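PDB 7NNA: klebicin C activity, which is a bacteriocin of Klebsiella pneumoniae, represented by its Tol-binding domain, and probably enters target cells through the efflux channel TolC. Local coordinates for residues N79-T84 with I103-A108. Residues are numbered along the deposited sequence; the frame is centred on the assembly and turned at random.
Sequences NKTRPT and IGRQKA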
loop_
_atom_site.group_PDB
_atom_site.type_symbol
_atom_site.label_atom_id
_atom_site.label_comp_id
_atom_site.label_asym_id
_atom_site.label_seq_id
_atom_site.Cartn_x
_atom_site.Cartn_y
_atom_site.Cartn_z
ATOM N N ASN A 79 -45.187 21.021 20.407
ATOM C CA ASN A 79 -45.297 22.477 20.618
ATOM C C ASN A 79 -46.647 23.049 20.181
ATOM O O ASN A 79 -47.106 24.041 20.762
ATOM C CB ASN A 79 -44.117 23.165 19.943
ATOM C CG ASN A 79 -42.837 22.877 20.688
ATOM O OD1 ASN A 79 -42.852 22.408 21.849
ATOM N ND2 ASN A 79 -41.697 23.129 20.040
ATOM N N LYS A 80 -47.339 22.347 19.263
ATOM C CA LYS A 80 -48.699 22.778 18.876
ATOM C C LYS A 80 -49.679 22.691 19.999
ATOM O O LYS A 80 -50.719 23.334 19.902
ATOM C CB LYS A 80 -49.227 21.929 17.702
ATOM C CG LYS A 80 -48.263 21.935 16.517
ATOM C CD LYS A 80 -48.159 23.270 15.883
ATOM C CE LYS A 80 -47.394 23.220 14.551
ATOM N NZ LYS A 80 -47.518 21.909 13.860
ATOM N N THR A 81 -49.456 21.821 20.995
ATOM C CA THR A 81 -50.389 21.649 22.108
ATOM C C THR A 81 -50.171 22.648 23.247
ATOM O O THR A 81 -50.812 22.508 24.302
ATOM C CB THR A 81 -50.299 20.196 22.689
ATOM O OG1 THR A 81 -49.080 20.010 23.408
ATOM C CG2 THR A 81 -50.411 19.125 21.604
ATOM N N ARG A 82 -49.274 23.644 23.074
ATOM C CA ARG A 82 -49.032 24.636 24.146
ATOM C C ARG A 82 -50.369 25.329 24.551
ATOM O O ARG A 82 -51.050 25.893 23.708
ATOM C CB ARG A 82 -48.054 25.745 23.668
ATOM C CG ARG A 82 -47.677 26.753 24.765
ATOM C CD ARG A 82 -46.950 27.963 24.175
ATOM N NE ARG A 82 -45.687 27.501 23.563
ATOM C CZ ARG A 82 -44.536 27.391 24.235
ATOM N NH1 ARG A 82 -44.457 27.796 25.513
ATOM N NH2 ARG A 82 -43.472 26.852 23.651
ATOM N N PRO A 83 -50.752 25.254 25.825
ATOM C CA PRO A 83 -51.999 25.928 26.261
ATOM C C PRO A 83 -51.833 27.434 26.465
ATOM O O PRO A 83 -50.720 27.922 26.597
ATOM C CB PRO A 83 -52.328 25.255 27.623
ATOM C CG PRO A 83 -51.001 24.819 28.141
ATOM C CD PRO A 83 -50.068 24.573 26.938
ATOM N N THR A 84 -52.966 28.164 26.583
ATOM C CA THR A 84 -52.945 29.603 26.831
ATOM C C THR A 84 -53.210 29.848 28.291
ATOM O O THR A 84 -54.244 29.423 28.801
ATOM C CB THR A 84 -54.036 30.272 25.968
ATOM O OG1 THR A 84 -53.502 30.286 24.639
ATOM C CG2 THR A 84 -54.371 31.701 26.411
ATOM N N ILE A 103 -45.223 21.531 29.819
ATOM C CA ILE A 103 -43.802 21.779 30.087
ATOM C C ILE A 103 -43.071 20.468 30.310
ATOM O O ILE A 103 -41.971 20.293 29.784
ATOM C CB ILE A 103 -43.667 22.719 31.320
ATOM C CG1 ILE A 103 -44.293 24.090 31.031
ATOM C CG2 ILE A 103 -42.173 22.859 31.744
ATOM C CD1 ILE A 103 -44.167 25.074 32.288
ATOM N N GLY A 104 -43.705 19.518 31.006
ATOM C CA GLY A 104 -43.094 18.209 31.266
ATOM C C GLY A 104 -42.828 17.475 29.963
ATOM O O GLY A 104 -41.778 16.846 29.800
ATOM N N ARG A 105 -43.791 17.535 29.019
ATOM C CA ARG A 105 -43.626 16.870 27.706
ATOM C C ARG A 105 -42.540 17.568 26.891
ATOM O O ARG A 105 -41.725 16.902 26.255
ATOM C CB ARG A 105 -44.911 16.989 26.899
ATOM C CG ARG A 105 -46.010 15.987 27.335
ATOM C CD ARG A 105 -47.108 15.904 26.320
ATOM N NE ARG A 105 -47.705 17.220 25.994
ATOM C CZ ARG A 105 -48.775 17.743 26.588
ATOM N NH1 ARG A 105 -49.278 17.180 27.688
ATOM N NH2 ARG A 105 -49.294 18.883 26.145
ATOM N N GLN A 106 -42.504 18.911 26.924
ATOM C CA GLN A 106 -41.460 19.628 26.155
ATOM C C GLN A 106 -40.027 19.348 26.717
ATOM O O GLN A 106 -39.063 19.178 25.957
ATOM C CB GLN A 106 -41.794 21.129 26.129
ATOM C CG GLN A 106 -40.867 21.928 25.220
ATOM C CD GLN A 106 -41.264 23.367 25.227
ATOM O OE1 GLN A 106 -41.204 24.035 26.263
ATOM N NE2 GLN A 106 -41.712 23.858 24.114
ATOM N N LYS A 107 -39.889 19.251 28.039
ATOM C CA LYS A 107 -38.617 18.983 28.692
ATOM C C LYS A 107 -38.156 17.552 28.393
ATOM O O LYS A 107 -36.925 17.308 28.222
ATOM C CB LYS A 107 -38.773 19.104 30.240
ATOM C CG LYS A 107 -38.866 20.541 30.733
ATOM C CD LYS A 107 -37.495 21.186 31.030
ATOM C CE LYS A 107 -37.532 22.674 31.348
ATOM N NZ LYS A 107 -36.158 23.253 31.583
ATOM N N ALA A 108 -39.120 16.590 28.377
ATOM C CA ALA A 108 -38.786 15.178 28.096
ATOM C C ALA A 108 -38.344 14.997 26.649
ATOM O O ALA A 108 -37.402 14.209 26.360
ATOM C CB ALA A 108 -39.957 14.266 28.398
#
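At one end of a long antiparallel helical hairpin, the chain leaves helix 14-79 through a type I beta turn from Asn79 to Arg82, and this turn is tied to helix 93-197 by Gln106 and Arg105, neighbours on that helix. Gln106 gives NE2 to OD1 of Asn79 at 2.9 Å. The two amides stand nearly perpendicular, 81° apart, and the donor comes from above the carbonyl plane of Asn79 instead of along a lone pair. Glutamine suits the place because its long neutral side chain, with CG anti to its backbone N (chi1 -173°) and extended beyond, carries an N-H to the carbonyl of the shorter asparagine. The guanidinium of Arg82 passes the same amide obliquely, with NH2 3.5 Å from NE2 of Gln106; both nitrogens carry only N-H groups, so they cannot bond each other and merely touch.

One residue earlier, Arg105 offers NH2 to OG1 of Thr81 at 3.0 Å, the oxygen meeting the edge of the guanidinium about 17° off its plane. Its NE bonds to Asn78 OD1, so one guanidinium, rich in N-H groups, holds both Asn78 and Thr81. The threonine hydroxyl can accept from Arg105 while donating to Asn78 O. Within the turn, Arg82 N bonds to Asn79 O at 3.2 Å. Phe102 of the second helix supplies an apolar surface touched by Asn79, Thr81, Arg82 and Pro83. With only 172 Å² buried, the two segments are joined chiefly by directional polar bonds, which, with the packing on Phe102, probably help to fix how the turn sits on the helix.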